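Local coordinates for cycloalternan-forming enzyme (Listeria monocytogenes serovar 1/2a, PDB 5F7U), which belongs to glycoside hydrolase family 31, with a TIM-barrel domain and a family 6 carbohydrate-binding module that binds glucose units, at residues Y960-D970 and T1051-V1059; E992-A1002 and L1017-T1028. The protein carries 1 engineered substitution. All blocks are in the same frame, centred on the assembly; numbering follows the deposited sequence.

Interaction 1: Y960-D970 and T1051-V1059; sequences YTGTGFVAGFD and TAGINFDHV. With MG (magnesium ion), chain G; GLC (alpha-D-glucopyranose), chain D; GLC (alpha-D-glucopyranose), chain B; GLC (alpha-D-glucopyranose), chain C.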
loop_
_atom_site.group_PDB
_atom_site.type_symbol
_atom_site.label_atom_id
_atom_site.label_comp_id
_atom_site.label_asym_id
_atom_site.label_seq_id
_atom_site.Cartn_x
_atom_site.Cartn_y
_atom_site.Cartn_z
ATOM N N TYR A 960 -10.415 -2.703 43.060
ATOM C CA TYR A 960 -10.840 -1.863 41.936
ATOM C C TYR A 960 -10.750 -2.627 40.620
ATOM O O TYR A 960 -10.030 -3.622 40.506
ATOM C CB TYR A 960 -9.958 -0.603 41.835
ATOM C CG TYR A 960 -8.472 -0.922 41.784
ATOM C CD1 TYR A 960 -7.848 -1.325 40.583
ATOM C CD2 TYR A 960 -7.688 -0.854 42.945
ATOM C CE1 TYR A 960 -6.492 -1.641 40.554
ATOM C CE2 TYR A 960 -6.332 -1.161 42.920
ATOM C CZ TYR A 960 -5.741 -1.548 41.727
ATOM O OH TYR A 960 -4.393 -1.845 41.699
ATOM N N THR A 961 -11.466 -2.133 39.622
ATOM C CA THR A 961 -11.283 -2.595 38.260
ATOM C C THR A 961 -10.397 -1.575 37.528
ATOM O O THR A 961 -10.231 -0.402 37.979
ATOM C CB THR A 961 -12.620 -2.822 37.524
ATOM O OG1 THR A 961 -13.275 -1.569 37.337
ATOM C CG2 THR A 961 -13.544 -3.796 38.292
ATOM N N GLY A 962 -9.853 -2.023 36.396
ATOM C CA GLY A 962 -8.880 -1.245 35.633
ATOM C C GLY A 962 -7.561 -1.191 36.386
ATOM O O GLY A 962 -7.198 -2.144 37.072
ATOM N N THR A 963 -6.858 -0.063 36.274
ATOM C CA THR A 963 -5.552 0.101 36.927
ATOM C C THR A 963 -5.610 0.799 38.287
ATOM O O THR A 963 -4.587 0.897 38.980
ATOM C CB THR A 963 -4.561 0.866 36.021
ATOM O OG1 THR A 963 -5.075 2.181 35.750
ATOM C CG2 THR A 963 -4.308 0.104 34.712
ATOM N N GLY A 964 -6.791 1.283 38.663
ATOM C CA GLY A 964 -6.983 1.968 39.949
ATOM C C GLY A 964 -8.324 2.677 40.043
ATOM O O GLY A 964 -9.366 2.155 39.595
ATOM N N PHE A 965 -8.266 3.877 40.623
ATOM C CA PHE A 965 -9.434 4.701 40.931
ATOM C C PHE A 965 -9.017 6.162 41.059
ATOM O O PHE A 965 -7.833 6.462 41.243
ATOM C CB PHE A 965 -10.120 4.217 42.226
ATOM C CG PHE A 965 -9.180 4.048 43.399
ATOM C CD1 PHE A 965 -8.841 5.138 44.205
ATOM C CD2 PHE A 965 -8.652 2.783 43.716
ATOM C CE1 PHE A 965 -8.005 4.980 45.302
ATOM C CE2 PHE A 965 -7.795 2.626 44.805
ATOM C CZ PHE A 965 -7.473 3.725 45.597
ATOM N N VAL A 966 -9.996 7.057 40.991
ATOM C CA VAL A 966 -9.796 8.476 41.262
ATOM C C VAL A 966 -9.913 8.669 42.780
ATOM O O VAL A 966 -10.895 8.226 43.379
ATOM C CB VAL A 966 -10.822 9.323 40.475
ATOM C CG1 VAL A 966 -10.831 10.768 40.945
ATOM C CG2 VAL A 966 -10.499 9.262 38.993
ATOM N N ALA A 967 -8.912 9.304 43.396
ATOM C CA ALA A 967 -8.816 9.356 44.873
ATOM C C ALA A 967 -9.309 10.660 45.512
ATOM O O ALA A 967 -8.904 11.758 45.090
ATOM C CB ALA A 967 -7.384 9.078 45.309
ATOM N N GLY A 968 -10.155 10.538 46.545
ATOM C CA GLY A 968 -10.582 11.701 47.361
ATOM C C GLY A 968 -11.691 12.488 46.669
ATOM O O GLY A 968 -12.857 12.428 47.081
ATOM N N PHE A 969 -11.322 13.251 45.633
ATOM C CA PHE A 969 -12.295 13.892 44.753
ATOM C C PHE A 969 -13.281 14.728 45.605
ATOM O O PHE A 969 -14.500 14.710 45.393
ATOM C CB PHE A 969 -12.940 12.777 43.891
ATOM C CG PHE A 969 -14.018 13.225 42.938
ATOM C CD1 PHE A 969 -14.004 14.486 42.329
ATOM C CD2 PHE A 969 -15.036 12.332 42.603
ATOM C CE1 PHE A 969 -15.013 14.852 41.439
ATOM C CE2 PHE A 969 -16.033 12.688 41.709
ATOM C CZ PHE A 969 -16.023 13.951 41.124
ATOM N N ASP A 970 -12.717 15.479 46.557
ATOM C CA ASP A 970 -13.486 16.011 47.685
ATOM C C ASP A 970 -13.413 17.526 47.886
ATOM O O ASP A 970 -13.653 18.030 48.991
ATOM C CB ASP A 970 -13.083 15.277 48.962
ATOM C CG ASP A 970 -11.651 15.570 49.394
ATOM O OD1 ASP A 970 -10.776 15.814 48.529
ATOM O OD2 ASP A 970 -11.402 15.558 50.617
ATOM N N THR A 1051 -20.475 16.771 49.562
ATOM C CA THR A 1051 -19.789 16.445 50.801
ATOM C C THR A 1051 -18.965 15.154 50.734
ATOM O O THR A 1051 -19.298 14.227 49.985
ATOM C CB THR A 1051 -20.757 16.506 52.024
ATOM O OG1 THR A 1051 -19.996 16.606 53.230
ATOM C CG2 THR A 1051 -21.673 15.301 52.103
ATOM N N ALA A 1052 -17.865 15.151 51.496
ATOM C CA ALA A 1052 -17.070 13.962 51.830
ATOM C C ALA A 1052 -16.200 13.419 50.710
ATOM O O ALA A 1052 -16.497 13.583 49.524
ATOM C CB ALA A 1052 -17.937 12.857 52.426
ATOM N N GLY A 1053 -15.104 12.775 51.113
ATOM C CA GLY A 1053 -14.201 12.132 50.174
ATOM C C GLY A 1053 -14.702 10.767 49.765
ATOM O O GLY A 1053 -15.332 10.060 50.563
ATOM N N ILE A 1054 -14.427 10.415 48.507
ATOM C CA ILE A 1054 -14.708 9.087 47.971
ATOM C C ILE A 1054 -13.509 8.624 47.150
ATOM O O ILE A 1054 -12.699 9.444 46.713
ATOM C CB ILE A 1054 -15.991 9.035 47.077
ATOM C CG1 ILE A 1054 -15.793 9.729 45.711
ATOM C CG2 ILE A 1054 -17.194 9.600 47.805
ATOM C CD1 ILE A 1054 -16.909 9.470 44.706
ATOM N N ASN A 1055 -13.384 7.315 46.970
ATOM C CA ASN A 1055 -12.543 6.776 45.900
ATOM C C ASN A 1055 -13.476 6.286 44.818
ATOM O O ASN A 1055 -14.445 5.586 45.103
ATOM C CB ASN A 1055 -11.619 5.677 46.417
ATOM C CG ASN A 1055 -10.580 6.217 47.379
ATOM O OD1 ASN A 1055 -10.187 7.386 47.285
ATOM N ND2 ASN A 1055 -10.133 5.378 48.314
ATOM N N PHE A 1056 -13.205 6.691 43.582
ATOM C CA PHE A 1056 -14.154 6.498 42.475
ATOM C C PHE A 1056 -13.543 5.513 41.471
ATOM O O PHE A 1056 -12.586 5.838 40.777
ATOM C CB PHE A 1056 -14.464 7.886 41.888
ATOM C CG PHE A 1056 -15.513 7.919 40.788
ATOM C CD1 PHE A 1056 -16.369 6.841 40.512
ATOM C CD2 PHE A 1056 -15.668 9.098 40.054
ATOM C CE1 PHE A 1056 -17.329 6.940 39.489
ATOM C CE2 PHE A 1056 -16.615 9.203 39.040
ATOM C CZ PHE A 1056 -17.462 8.129 38.764
ATOM N N ASP A 1057 -14.084 4.296 41.435
ATOM C CA ASP A 1057 -13.511 3.215 40.625
ATOM C C ASP A 1057 -13.877 3.290 39.134
ATOM O O ASP A 1057 -13.007 3.326 38.265
ATOM C CB ASP A 1057 -13.921 1.845 41.183
ATOM C CG ASP A 1057 -13.209 0.688 40.481
ATOM O OD1 ASP A 1057 -12.189 0.909 39.763
ATOM O OD2 ASP A 1057 -13.691 -0.446 40.655
ATOM N N HIS A 1058 -15.170 3.282 38.855
ATOM C CA HIS A 1058 -15.680 3.159 37.483
ATOM C C HIS A 1058 -17.169 3.439 37.445
ATOM O O HIS A 1058 -17.808 3.508 38.491
ATOM C CB HIS A 1058 -15.398 1.750 36.895
ATOM C CG HIS A 1058 -16.218 0.627 37.482
ATOM N ND1 HIS A 1058 -15.664 -0.595 37.805
ATOM C CD2 HIS A 1058 -17.543 0.509 37.739
ATOM C CE1 HIS A 1058 -16.608 -1.411 38.244
ATOM N NE2 HIS A 1058 -17.759 -0.764 38.220
ATOM N N VAL A 1059 -17.694 3.590 36.230
ATOM C CA VAL A 1059 -19.138 3.503 35.993
ATOM C C VAL A 1059 -19.460 2.376 35.011
ATOM O O VAL A 1059 -18.655 2.062 34.121
ATOM C CB VAL A 1059 -19.785 4.852 35.550
ATOM C CG1 VAL A 1059 -19.563 5.948 36.599
ATOM C CG2 VAL A 1059 -19.275 5.301 34.193
HETATM MG MG MG G . -10.934 1.686 38.117
HETATM C C1 GLC D . -8.065 7.937 53.124
HETATM C C2 GLC D . -8.011 6.826 52.065
HETATM C C3 GLC D . -7.929 7.405 50.646
HETATM C C4 GLC D . -9.045 8.419 50.383
HETATM C C5 GLC D . -8.964 9.503 51.462
HETATM C C6 GLC D . -10.023 10.580 51.311
HETATM O O1 GLC D . -6.779 8.572 53.294
HETATM O O2 GLC D . -6.890 5.966 52.285
HETATM O O3 GLC D . -7.956 6.335 49.705
HETATM O O4 GLC D . -8.898 8.982 49.070
HETATM O O5 GLC D . -9.076 8.909 52.776
HETATM O O6 GLC D . -9.791 11.530 52.354
HETATM C C1 GLC B . -10.694 12.650 52.277
HETATM C C2 GLC B . -10.189 13.793 53.166
HETATM C C3 GLC B . -10.323 13.425 54.653
HETATM C C4 GLC B . -11.751 12.972 54.998
HETATM C C5 GLC B . -12.274 11.922 53.999
HETATM C C6 GLC B . -13.766 11.636 54.151
HETATM O O2 GLC B . -8.837 14.101 52.814
HETATM O O3 GLC B . -9.941 14.538 55.473
HETATM O O4 GLC B . -11.795 12.428 56.322
HETATM O O5 GLC B . -12.046 12.349 52.643
HETATM O O6 GLC B . -14.533 12.809 53.864
HETATM C C1 GLC C . -4.119 6.677 33.134
HETATM C C2 GLC C . -4.034 5.541 34.165
HETATM C C3 GLC C . -2.921 4.549 33.809
HETATM C C4 GLC C . -3.072 4.008 32.389
HETATM C C5 GLC C . -3.215 5.182 31.422
HETATM C C6 GLC C . -3.489 4.737 29.995
HETATM O O2 GLC C . -3.852 6.070 35.483
HETATM O O3 GLC C . -2.950 3.450 34.715
HETATM O O4 GLC C . -1.922 3.223 32.028
HETATM O O5 GLC C . -4.271 6.077 31.833
HETATM O O6 GLC C . -3.542 5.953 29.236
#
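Val966 and Phe1056 pair as antiparallel neighbours in a beta-sheet of the family 6 carbohydrate-binding module, a beta-sandwich of jelly-roll type. The backbone bonds run both ways between them: Val966 N reaches Phe1056 O, and Phe1056 N reaches Val966 O at 2.8 Å. Two residues further along, Ile1054 N bonds Gly968 O.

The apolar contacts lie on the inner face. There the Phe969 ring runs alongside Ile1054 and Phe1056, all pointing the same way, with Phe969 CE2 4.0 Å from Phe1056 CD2. Phe969 has CG anti to its backbone nitrogen (chi1 178°), which carries the ring inward beside them; flat rings and a branched aliphatic chain suit this buried layer, where Val976 of strand 975-981 also touches Phe969.

On the other face Asn1055 serves sugar. Its OD1 accepts from glucose O4 of chain D and, at 3.2 Å, from Gly968 N, while its ND2 gives a hydrogen bond to O3 of the same sugar. An amide suits a place that must both accept and donate, and the Phe965 ring lies beside it, planes 28° apart. Gly1053, where a side chain would collide with the chain B glucose, uses its backbone N-H to donate to O6 of that sugar.

At the other end sits magnesium. It is bound by Thr961 O, Gly964 O and Asp1057 OD1, with Glu942 and Glu944 completing the site. Asp1057 OD2 takes Thr961 N on its syn lone pair and also a salt bridge from Arg994. Next to it, His1058 ND1 donates in its ring plane to Thr961 OG1, 2.6 Å away.

Interaction 2: E992-A1002 and L1017-T1028; sequences EVRYSAGVEDA and LPKTANWDTWNT. With GLC (alpha-D-glucopyranose), chain D; GLC (alpha-D-glucopyranose), chain B.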
loop_
_atom_site.group_PDB
_atom_site.type_symbol
_atom_site.label_atom_id
_atom_site.label_comp_id
_atom_site.label_asym_id
_atom_site.label_seq_id
_atom_site.Cartn_x
_atom_site.Cartn_y
_atom_site.Cartn_z
ATOM N N GLU A 992 -24.366 2.454 36.985
ATOM C CA GLU A 992 -23.752 1.976 38.222
ATOM C C GLU A 992 -22.533 2.830 38.519
ATOM O O GLU A 992 -21.706 3.037 37.642
ATOM C CB GLU A 992 -23.262 0.535 38.087
ATOM C CG GLU A 992 -24.343 -0.523 37.951
ATOM C CD GLU A 992 -23.768 -1.935 37.999
ATOM O OE1 GLU A 992 -22.534 -2.110 37.877
ATOM O OE2 GLU A 992 -24.541 -2.891 38.166
ATOM N N VAL A 993 -22.448 3.330 39.743
ATOM C CA VAL A 993 -21.290 4.111 40.199
ATOM C C VAL A 993 -20.611 3.296 41.300
ATOM O O VAL A 993 -21.199 3.096 42.375
ATOM C CB VAL A 993 -21.707 5.522 40.717
ATOM C CG1 VAL A 993 -20.479 6.273 41.270
ATOM C CG2 VAL A 993 -22.381 6.335 39.603
ATOM N N ARG A 994 -19.391 2.826 41.035
ATOM C CA ARG A 994 -18.632 2.026 41.992
ATOM C C ARG A 994 -17.581 2.879 42.681
ATOM O O ARG A 994 -16.741 3.498 42.038
ATOM C CB ARG A 994 -18.002 0.783 41.333
ATOM C CG ARG A 994 -17.387 -0.186 42.341
ATOM C CD ARG A 994 -17.085 -1.533 41.725
ATOM N NE ARG A 994 -16.753 -2.560 42.725
ATOM C CZ ARG A 994 -15.534 -3.058 42.941
ATOM N NH1 ARG A 994 -14.478 -2.632 42.245
ATOM N NH2 ARG A 994 -15.369 -4.003 43.865
ATOM N N TYR A 995 -17.626 2.877 44.012
ATOM C CA TYR A 995 -16.870 3.841 44.799
ATOM C C TYR A 995 -16.590 3.258 46.179
ATOM O O TYR A 995 -17.209 2.268 46.593
ATOM C CB TYR A 995 -17.690 5.139 44.972
ATOM C CG TYR A 995 -18.851 4.919 45.923
ATOM C CD1 TYR A 995 -19.998 4.236 45.502
ATOM C CD2 TYR A 995 -18.763 5.315 47.259
ATOM C CE1 TYR A 995 -21.044 3.980 46.379
ATOM C CE2 TYR A 995 -19.799 5.067 48.144
ATOM C CZ TYR A 995 -20.931 4.405 47.693
ATOM O OH TYR A 995 -21.937 4.161 48.588
ATOM N N SER A 996 -15.710 3.922 46.912
ATOM C CA SER A 996 -15.573 3.650 48.335
ATOM C C SER A 996 -15.719 4.968 49.099
ATOM O O SER A 996 -15.325 6.030 48.607
ATOM C CB SER A 996 -14.230 2.982 48.611
ATOM O OG SER A 996 -14.122 2.594 49.965
ATOM N N ALA A 997 -16.313 4.898 50.288
ATOM C CA ALA A 997 -16.514 6.069 51.129
ATOM C C ALA A 997 -16.322 5.604 52.553
ATOM O O ALA A 997 -17.285 5.361 53.274
ATOM C CB ALA A 997 -17.910 6.660 50.914
ATOM N N GLY A 998 -15.054 5.456 52.926
ATOM C CA GLY A 998 -14.650 4.851 54.197
ATOM C C GLY A 998 -14.958 5.615 55.467
ATOM O O GLY A 998 -14.964 5.014 56.546
ATOM N N VAL A 999 -15.214 6.921 55.367
ATOM C CA VAL A 999 -15.417 7.750 56.576
ATOM C C VAL A 999 -16.898 8.058 56.840
ATOM O O VAL A 999 -17.357 7.933 57.975
ATOM C CB VAL A 999 -14.567 9.053 56.558
ATOM C CG1 VAL A 999 -14.867 9.950 57.759
ATOM C CG2 VAL A 999 -13.083 8.726 56.519
ATOM N N GLU A 1000 -17.633 8.436 55.787
ATOM C CA GLU A 1000 -18.990 8.993 55.933
ATOM C C GLU A 1000 -19.734 9.035 54.591
ATOM O O GLU A 1000 -19.098 8.985 53.531
ATOM C CB GLU A 1000 -18.909 10.412 56.515
ATOM C CG GLU A 1000 -18.026 11.345 55.683
ATOM C CD GLU A 1000 -17.838 12.727 56.274
ATOM O OE1 GLU A 1000 -16.814 13.362 55.938
ATOM O OE2 GLU A 1000 -18.695 13.186 57.059
ATOM N N ASP A 1001 -21.068 9.150 54.655
ATOM C CA ASP A 1001 -21.918 9.371 53.464
ATOM C C ASP A 1001 -21.388 10.518 52.622
ATOM O O ASP A 1001 -20.974 11.556 53.147
ATOM C CB ASP A 1001 -23.366 9.707 53.860
ATOM C CG ASP A 1001 -24.113 8.534 54.461
ATOM O OD1 ASP A 1001 -23.571 7.412 54.516
ATOM O OD2 ASP A 1001 -25.267 8.744 54.897
ATOM N N ALA A 1002 -21.406 10.329 51.311
ATOM C CA ALA A 1002 -20.945 11.358 50.400
ATOM C C ALA A 1002 -22.037 11.716 49.409
ATOM O O ALA A 1002 -22.993 10.946 49.219
ATOM C CB ALA A 1002 -19.708 10.879 49.664
ATOM N N LEU A 1017 -24.026 8.712 47.925
ATOM C CA LEU A 1017 -23.100 7.612 47.974
ATOM C C LEU A 1017 -22.893 7.251 49.442
ATOM O O LEU A 1017 -22.055 7.864 50.105
ATOM C CB LEU A 1017 -21.793 8.021 47.308
ATOM C CG LEU A 1017 -21.921 8.490 45.856
ATOM C CD1 LEU A 1017 -20.677 9.246 45.411
ATOM C CD2 LEU A 1017 -22.206 7.291 44.957
ATOM N N PRO A 1018 -23.678 6.280 49.967
ATOM C CA PRO A 1018 -23.574 5.917 51.394
ATOM C C PRO A 1018 -22.185 5.459 51.832
ATOM O O PRO A 1018 -21.423 4.910 51.032
ATOM C CB PRO A 1018 -24.571 4.759 51.546
ATOM C CG PRO A 1018 -25.531 4.925 50.414
ATOM C CD PRO A 1018 -24.740 5.519 49.283
ATOM N N LYS A 1019 -21.878 5.684 53.111
ATOM C CA LYS A 1019 -20.635 5.223 53.731
ATOM C C LYS A 1019 -20.422 3.733 53.465
ATOM O O LYS A 1019 -21.378 2.946 53.520
ATOM C CB LYS A 1019 -20.686 5.478 55.246
ATOM C CG LYS A 1019 -19.396 5.198 56.009
ATOM C CD LYS A 1019 -19.648 5.187 57.525
ATOM C CE LYS A 1019 -18.393 4.824 58.326
ATOM N NZ LYS A 1019 -17.957 3.395 58.150
ATOM N N THR A 1020 -19.179 3.369 53.146
ATOM C CA THR A 1020 -18.759 1.966 53.115
ATOM C C THR A 1020 -18.059 1.642 54.439
ATOM O O THR A 1020 -17.584 2.557 55.121
ATOM C CB THR A 1020 -17.820 1.661 51.919
ATOM O OG1 THR A 1020 -16.682 2.530 51.955
ATOM C CG2 THR A 1020 -18.552 1.834 50.580
ATOM N N ALA A 1021 -18.001 0.355 54.798
ATOM C CA ALA A 1021 -17.365 -0.113 56.053
ATOM C C ALA A 1021 -15.988 0.499 56.328
ATOM O O ALA A 1021 -15.679 0.902 57.464
ATOM C CB ALA A 1021 -17.273 -1.634 56.063
ATOM N N ASN A 1022 -15.175 0.556 55.279
ATOM C CA ASN A 1022 -13.831 1.121 55.306
ATOM C C ASN A 1022 -13.394 1.428 53.874
ATOM O O ASN A 1022 -14.177 1.222 52.930
ATOM C CB ASN A 1022 -12.850 0.153 55.988
ATOM C CG ASN A 1022 -12.967 -1.268 55.463
ATOM O OD1 ASN A 1022 -12.863 -1.523 54.260
ATOM N ND2 ASN A 1022 -13.169 -2.207 56.374
ATOM N N TRP A 1023 -12.154 1.905 53.711
ATOM C CA TRP A 1023 -11.622 2.225 52.381
ATOM C C TRP A 1023 -11.253 0.999 51.537
ATOM O O TRP A 1023 -10.962 1.135 50.340
ATOM C CB TRP A 1023 -10.429 3.187 52.458
ATOM C CG TRP A 1023 -10.772 4.519 52.997
ATOM C CD1 TRP A 1023 -10.450 5.014 54.232
ATOM C CD2 TRP A 1023 -11.519 5.541 52.336
ATOM N NE1 TRP A 1023 -10.954 6.285 54.379
ATOM C CE2 TRP A 1023 -11.615 6.635 53.230
ATOM C CE3 TRP A 1023 -12.129 5.638 51.071
ATOM C CZ2 TRP A 1023 -12.292 7.822 52.900
ATOM C CZ3 TRP A 1023 -12.803 6.821 50.741
ATOM C CH2 TRP A 1023 -12.870 7.899 51.649
ATOM N N ASP A 1024 -11.259 -0.185 52.153
ATOM C CA ASP A 1024 -11.044 -1.428 51.411
ATOM C C ASP A 1024 -12.363 -2.100 51.013
ATOM O O ASP A 1024 -12.360 -3.244 50.555
ATOM C CB ASP A 1024 -10.144 -2.390 52.199
ATOM C CG ASP A 1024 -8.717 -1.849 52.400
ATOM O OD1 ASP A 1024 -8.096 -1.330 51.441
ATOM O OD2 ASP A 1024 -8.211 -1.963 53.540
ATOM N N THR A 1025 -13.476 -1.382 51.180
ATOM C CA THR A 1025 -14.807 -1.877 50.819
ATOM C C THR A 1025 -15.424 -0.998 49.736
ATOM O O THR A 1025 -15.573 0.217 49.930
ATOM C CB THR A 1025 -15.734 -1.939 52.055
ATOM O OG1 THR A 1025 -15.093 -2.702 53.085
ATOM C CG2 THR A 1025 -17.103 -2.571 51.703
ATOM N N TRP A 1026 -15.774 -1.625 48.606
ATOM C CA TRP A 1026 -16.411 -0.947 47.475
ATOM C C TRP A 1026 -17.921 -1.179 47.514
ATOM O O TRP A 1026 -18.380 -2.216 47.989
ATOM C CB TRP A 1026 -15.840 -1.441 46.137
ATOM C CG TRP A 1026 -14.351 -1.257 46.021
ATOM C CD1 TRP A 1026 -13.392 -2.182 46.313
ATOM C CD2 TRP A 1026 -13.653 -0.074 45.599
ATOM N NE1 TRP A 1026 -12.135 -1.653 46.102
ATOM C CE2 TRP A 1026 -12.267 -0.362 45.663
ATOM C CE3 TRP A 1026 -14.066 1.201 45.167
ATOM C CZ2 TRP A 1026 -11.284 0.582 45.318
ATOM C CZ3 TRP A 1026 -13.094 2.147 44.824
ATOM C CH2 TRP A 1026 -11.714 1.830 44.909
ATOM N N ASN A 1027 -18.679 -0.190 47.046
ATOM C CA ASN A 1027 -20.123 -0.302 46.904
ATOM C C ASN A 1027 -20.512 0.249 45.550
ATOM O O ASN A 1027 -19.766 1.031 44.955
ATOM C CB ASN A 1027 -20.848 0.464 48.023
ATOM C CG ASN A 1027 -22.356 0.301 47.969
ATOM O OD1 ASN A 1027 -22.865 -0.801 47.793
ATOM N ND2 ASN A 1027 -23.078 1.408 48.099
ATOM N N THR A 1028 -21.681 -0.172 45.067
ATOM C CA THR A 1028 -22.238 0.335 43.821
ATOM C C THR A 1028 -23.606 0.968 44.079
ATOM O O THR A 1028 -24.441 0.394 44.781
ATOM C CB THR A 1028 -22.295 -0.784 42.760
ATOM O OG1 THR A 1028 -20.965 -1.250 42.498
ATOM C CG2 THR A 1028 -22.883 -0.291 41.466
HETATM C C1 GLC D . -8.065 7.937 53.124
HETATM C C2 GLC D . -8.011 6.826 52.065
HETATM C C3 GLC D . -7.929 7.405 50.646
HETATM C C4 GLC D . -9.045 8.419 50.383
HETATM C C5 GLC D . -8.964 9.503 51.462
HETATM C C6 GLC D . -10.023 10.580 51.311
HETATM O O1 GLC D . -6.779 8.572 53.294
HETATM O O2 GLC D . -6.890 5.966 52.285
HETATM O O3 GLC D . -7.956 6.335 49.705
HETATM O O4 GLC D . -8.898 8.982 49.070
HETATM O O5 GLC D . -9.076 8.909 52.776
HETATM O O6 GLC D . -9.791 11.530 52.354
HETATM C C1 GLC B . -10.694 12.650 52.277
HETATM C C2 GLC B . -10.189 13.793 53.166
HETATM C C3 GLC B . -10.323 13.425 54.653
HETATM C C4 GLC B . -11.751 12.972 54.998
HETATM C C5 GLC B . -12.274 11.922 53.999
HETATM C C6 GLC B . -13.766 11.636 54.151
HETATM O O2 GLC B . -8.837 14.101 52.814
HETATM O O3 GLC B . -9.941 14.538 55.473
HETATM O O4 GLC B . -11.795 12.428 56.322
HETATM O O5 GLC B . -12.046 12.349 52.643
HETATM O O6 GLC B . -14.533 12.809 53.864
HETATM O O HOH W 1 -19.407 -2.941 44.383
#
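Tyr995 and Asn1027 form a hydrogen-bonded antiparallel pair in a sheet of the family 6 carbohydrate-binding module. The tyrosine CB packs on Asn1055 O; CG lies between the backbone N and the carbonyl carbon (chi1 72°), which lays one ring face under Leu1017 CB, a CH-pi contact nearest to CE2 and also felt by CD2. CD1 lies 3.3 Å from Asn1027 O and also meets Leu1017 CD2; CE1 meets Asn1027 O and ND2. The tip, OH, donates to Pro1018 O at 2.6 Å, in the carbonyl plane on a lone pair, and accepts from Asn1027 ND2 at 173°. A tyrosine suits the place because its ring packs on leucine while its hydroxyl joins Pro1018 to Asn1027.

At the end of the strand Ser996 OG donates a hydrogen bond to Thr1025 O; just beyond, Thr1020 OG1 accepts from Ala997 N and donates to Asn1022 O, at the first residue of the type I turn 1022-1025. Asp1001 OD1 receives Lys1019 N, and Ala1002 and Leu1017 exchange backbone bonds.

Two tryptophans flank this core. The guanidinium of Arg994, held by Asp1057, stacks on Trp1026, planes 28° apart and centres 4.3 Å apart. Trp1023 lies between backbone and sugar: Gly998, lacking a side chain, lets its CA come 3.7 Å from the centroid of the five-membered ring. On the opposite face the chain D glucose settles, its O5 3.4 Å from Trp1023 CZ2.

Followed from the N terminus, the chain runs through segment 960-970 first, then 992-1002, 1017-1028 and last 1051-1059. Interaction 1 therefore closes the long loop of 80 residues, and interaction 2, closing 14, is nested wholly inside it without crossing. Strands 1054-1062 and 987-996 are neighbours in one sheet, so the two contacts make successive steps across it, from strand 965-968 to strand 1027-1035. Interaction 2 also reaches the module's other sheet, where strands 1002-1008 and 1011-1017 pair. The contacts meet directly: Ser996 N lies 2.8 Å from Asn1055 O, a probable hydrogen bond, and Arg994 joins Asp1057. Both also line the pocket holding the glucose units of chains B and D.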